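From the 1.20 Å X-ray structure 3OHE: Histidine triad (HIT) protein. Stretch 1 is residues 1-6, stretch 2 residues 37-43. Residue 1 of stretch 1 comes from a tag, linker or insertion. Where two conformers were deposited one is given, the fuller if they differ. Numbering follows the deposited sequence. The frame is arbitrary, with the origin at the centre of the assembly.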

# COMPACT_ATOMS: atom_id res chain seq x y z
N GLY A 1 22.69 -10.44 -2.26
CA GLY A 1 23.62 -9.89 -3.27
C GLY A 1 23.85 -8.41 -3.13
O GLY A 1 23.54 -7.82 -2.09
N MSE A 2 24.36 -7.81 -4.19
CA MSE A 2 24.74 -6.41 -4.20
C MSE A 2 23.57 -5.55 -4.68
O MSE A 2 23.30 -5.46 -5.88
N PHE A 3 22.89 -4.89 -3.75
CA PHE A 3 21.75 -4.05 -4.13
C PHE A 3 22.18 -3.01 -5.16
O PHE A 3 23.23 -2.36 -5.00
N GLN A 4 21.36 -2.81 -6.17
CA GLN A 4 21.54 -1.74 -7.14
C GLN A 4 20.20 -1.13 -7.46
O GLN A 4 19.27 -1.83 -7.88
N LEU A 5 20.06 0.17 -7.26
CA LEU A 5 18.78 0.83 -7.52
C LEU A 5 18.38 0.61 -8.98
O LEU A 5 19.20 0.80 -9.90
N HIS A 6 17.13 0.25 -9.22
CA HIS A 6 16.61 0.03 -10.56
C HIS A 6 16.66 1.31 -11.38
O HIS A 6 16.33 2.38 -10.86
N LEU A 37 10.23 4.74 -0.49
CA LEU A 37 11.26 4.00 0.25
C LEU A 37 11.64 2.76 -0.52
O LEU A 37 10.76 1.97 -0.89
N VAL A 38 12.93 2.61 -0.80
CA VAL A 38 13.44 1.45 -1.53
C VAL A 38 14.40 0.69 -0.60
O VAL A 38 15.54 1.12 -0.39
N PRO A 39 13.96 -0.46 -0.04
CA PRO A 39 14.87 -1.22 0.82
C PRO A 39 16.10 -1.68 0.03
O PRO A 39 15.96 -2.19 -1.08
N ARG A 40 17.27 -1.47 0.62
CA ARG A 40 18.54 -1.79 -0.07
C ARG A 40 18.87 -3.27 0.12
O ARG A 40 19.86 -3.64 0.74
N VAL A 41 18.02 -4.11 -0.44
CA VAL A 41 18.13 -5.58 -0.34
C VAL A 41 17.93 -6.09 -1.76
O VAL A 41 16.91 -5.80 -2.37
N SER A 42 18.87 -6.83 -2.32
CA SER A 42 18.77 -7.28 -3.70
C SER A 42 17.64 -8.30 -3.89
O SER A 42 17.36 -9.09 -3.01
N GLY A 43 17.07 -8.27 -5.07
CA GLY A 43 16.19 -9.33 -5.55
C GLY A 43 14.83 -9.43 -4.88
O GLY A 43 14.22 -10.49 -4.93

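A recurring principle of protein packing is that an irregular terminal segment, with no strand or helix of its own, can be held against a fold by a single aromatic side chain laid over backbone, with a few polar contacts fixing the segment nearby. The N-terminal residues of this HIT protein give a compact example. Stretch 1 runs roughly antiparallel to stretch 2, their end-to-end directions lying 147° apart, and the two bury 327 Å² between them, counting both sides.

F3 dominates the contact, with 109 Å² of its surface covered. Its CA-to-CB bond points toward stretch 2, and a t rotamer at chi1 (172°), with chi2 at 78°, lays the ring along the chain just where the strand of V38 and P39 gives way to loop. One ring face receives the backbone of R40: R40 CA sits 3.6 Å from the F3 ring centroid and only 12° off the ring normal, the geometry of a CH-pi interaction. R40 also brings its aliphatic portion close, with R40 CG 3.8 Å from F3 CE2, before the end of the side chain leads away to partners elsewhere in the structure. The ring edge is occupied too, by V38 CG1, which lies 3.8 Å from F3 CZ. Obliquely placed, P39 O comes within 3.4 Å of F3 CE1 and V41 N within 3.5 Å of F3 CD1; these two backbone groups are themselves joined by a weak hydrogen bond, V41 N to P39 O, 2.9 Å, so the ring rests against a small turn.

S42 is the second anchor, covered over 67 Å². Its CA-to-CB bond points toward stretch 1, and its CB lies 4.1 Å from F3 N. The p rotamer (69°) places its hydroxyl to accept a hydrogen bond from the terminal amine, G1 N to S42 OG, 3.0 Å. G1 derives from the expression tag, so this bond belongs to the construct rather than to the natural chain. A water sits at the same corner: it donates to G1 O at 2.7 Å and accepts from S42 N at 2.9 Å, bridging the two backbones.

V38, a buried strand residue in the t rotamer (-170°), completes the apolar side. Besides meeting F3, its CG1 lies 4.1 Å from CD1 of L5, whose CB points sideways but whose t, p conformation carries the end of the side chain nearer. M2 and Q4, the neighbours of F3 in sequence, direct their CA-to-CB bonds away from stretch 2, and P39 and V41 direct theirs away from stretch 1.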

# COMPACT_ATOMS: atom_id res chain seq x y z
CB MSE A 2 25.94 -6.24 -5.13
CG MSE A 2 26.44 -4.82 -5.26
SE MSE A 2 27.03 -4.09 -3.56
CE MSE A 2 28.52 -5.26 -3.15
CB PHE A 3 21.15 -3.36 -2.90
CG PHE A 3 20.09 -2.35 -3.24
CD1 PHE A 3 18.83 -2.79 -3.56
CD2 PHE A 3 20.38 -1.02 -3.30
CE1 PHE A 3 17.84 -1.89 -3.89
CE2 PHE A 3 19.38 -0.10 -3.64
CZ PHE A 3 18.13 -0.56 -3.92
CB GLN A 4 22.21 -2.27 -8.41
CG GLN A 4 22.55 -1.18 -9.39
CD GLN A 4 23.25 -1.75 -10.58
OE1 GLN A 4 24.48 -2.00 -10.55
NE2 GLN A 4 22.47 -2.08 -11.61
CB LEU A 5 18.89 2.33 -7.23
CG LEU A 5 17.60 3.12 -7.34
CD1 LEU A 5 16.57 2.71 -6.30
CD2 LEU A 5 17.87 4.63 -7.19
CB HIS A 6 15.18 -0.52 -10.46
CG HIS A 6 14.62 -1.04 -11.73
ND1 HIS A 6 14.18 -0.22 -12.74
CD2 HIS A 6 14.42 -2.32 -12.15
CE1 HIS A 6 13.71 -0.97 -13.73
NE2 HIS A 6 13.83 -2.24 -13.38
CB LEU A 37 10.75 3.58 1.64
CG LEU A 37 10.47 4.68 2.64
CD1 LEU A 37 9.95 4.06 3.95
CD2 LEU A 37 11.72 5.51 2.88
CB VAL A 38 14.17 1.81 -2.81
CG1 VAL A 38 14.45 0.53 -3.62
CG2 VAL A 38 13.37 2.83 -3.65
CB PRO A 39 14.02 -2.43 1.26
CG PRO A 39 12.65 -2.01 1.06
CD PRO A 39 12.62 -1.04 -0.08
CB ARG A 40 19.67 -0.92 0.45
CG ARG A 40 19.55 0.55 0.09
CD ARG A 40 20.82 1.31 0.47
NE ARG A 40 20.93 1.32 1.91
CZ ARG A 40 20.32 2.23 2.68
NH1 ARG A 40 19.76 3.30 2.13
NH2 ARG A 40 20.31 2.13 3.98
CB VAL A 41 17.09 -6.17 0.62
CG1 VAL A 41 17.23 -7.70 0.67
CG2 VAL A 41 17.20 -5.56 2.02
CB SER A 42 20.10 -7.83 -4.18
OG SER A 42 20.41 -9.05 -3.52
O HOH W 1 21.22 -7.39 -0.68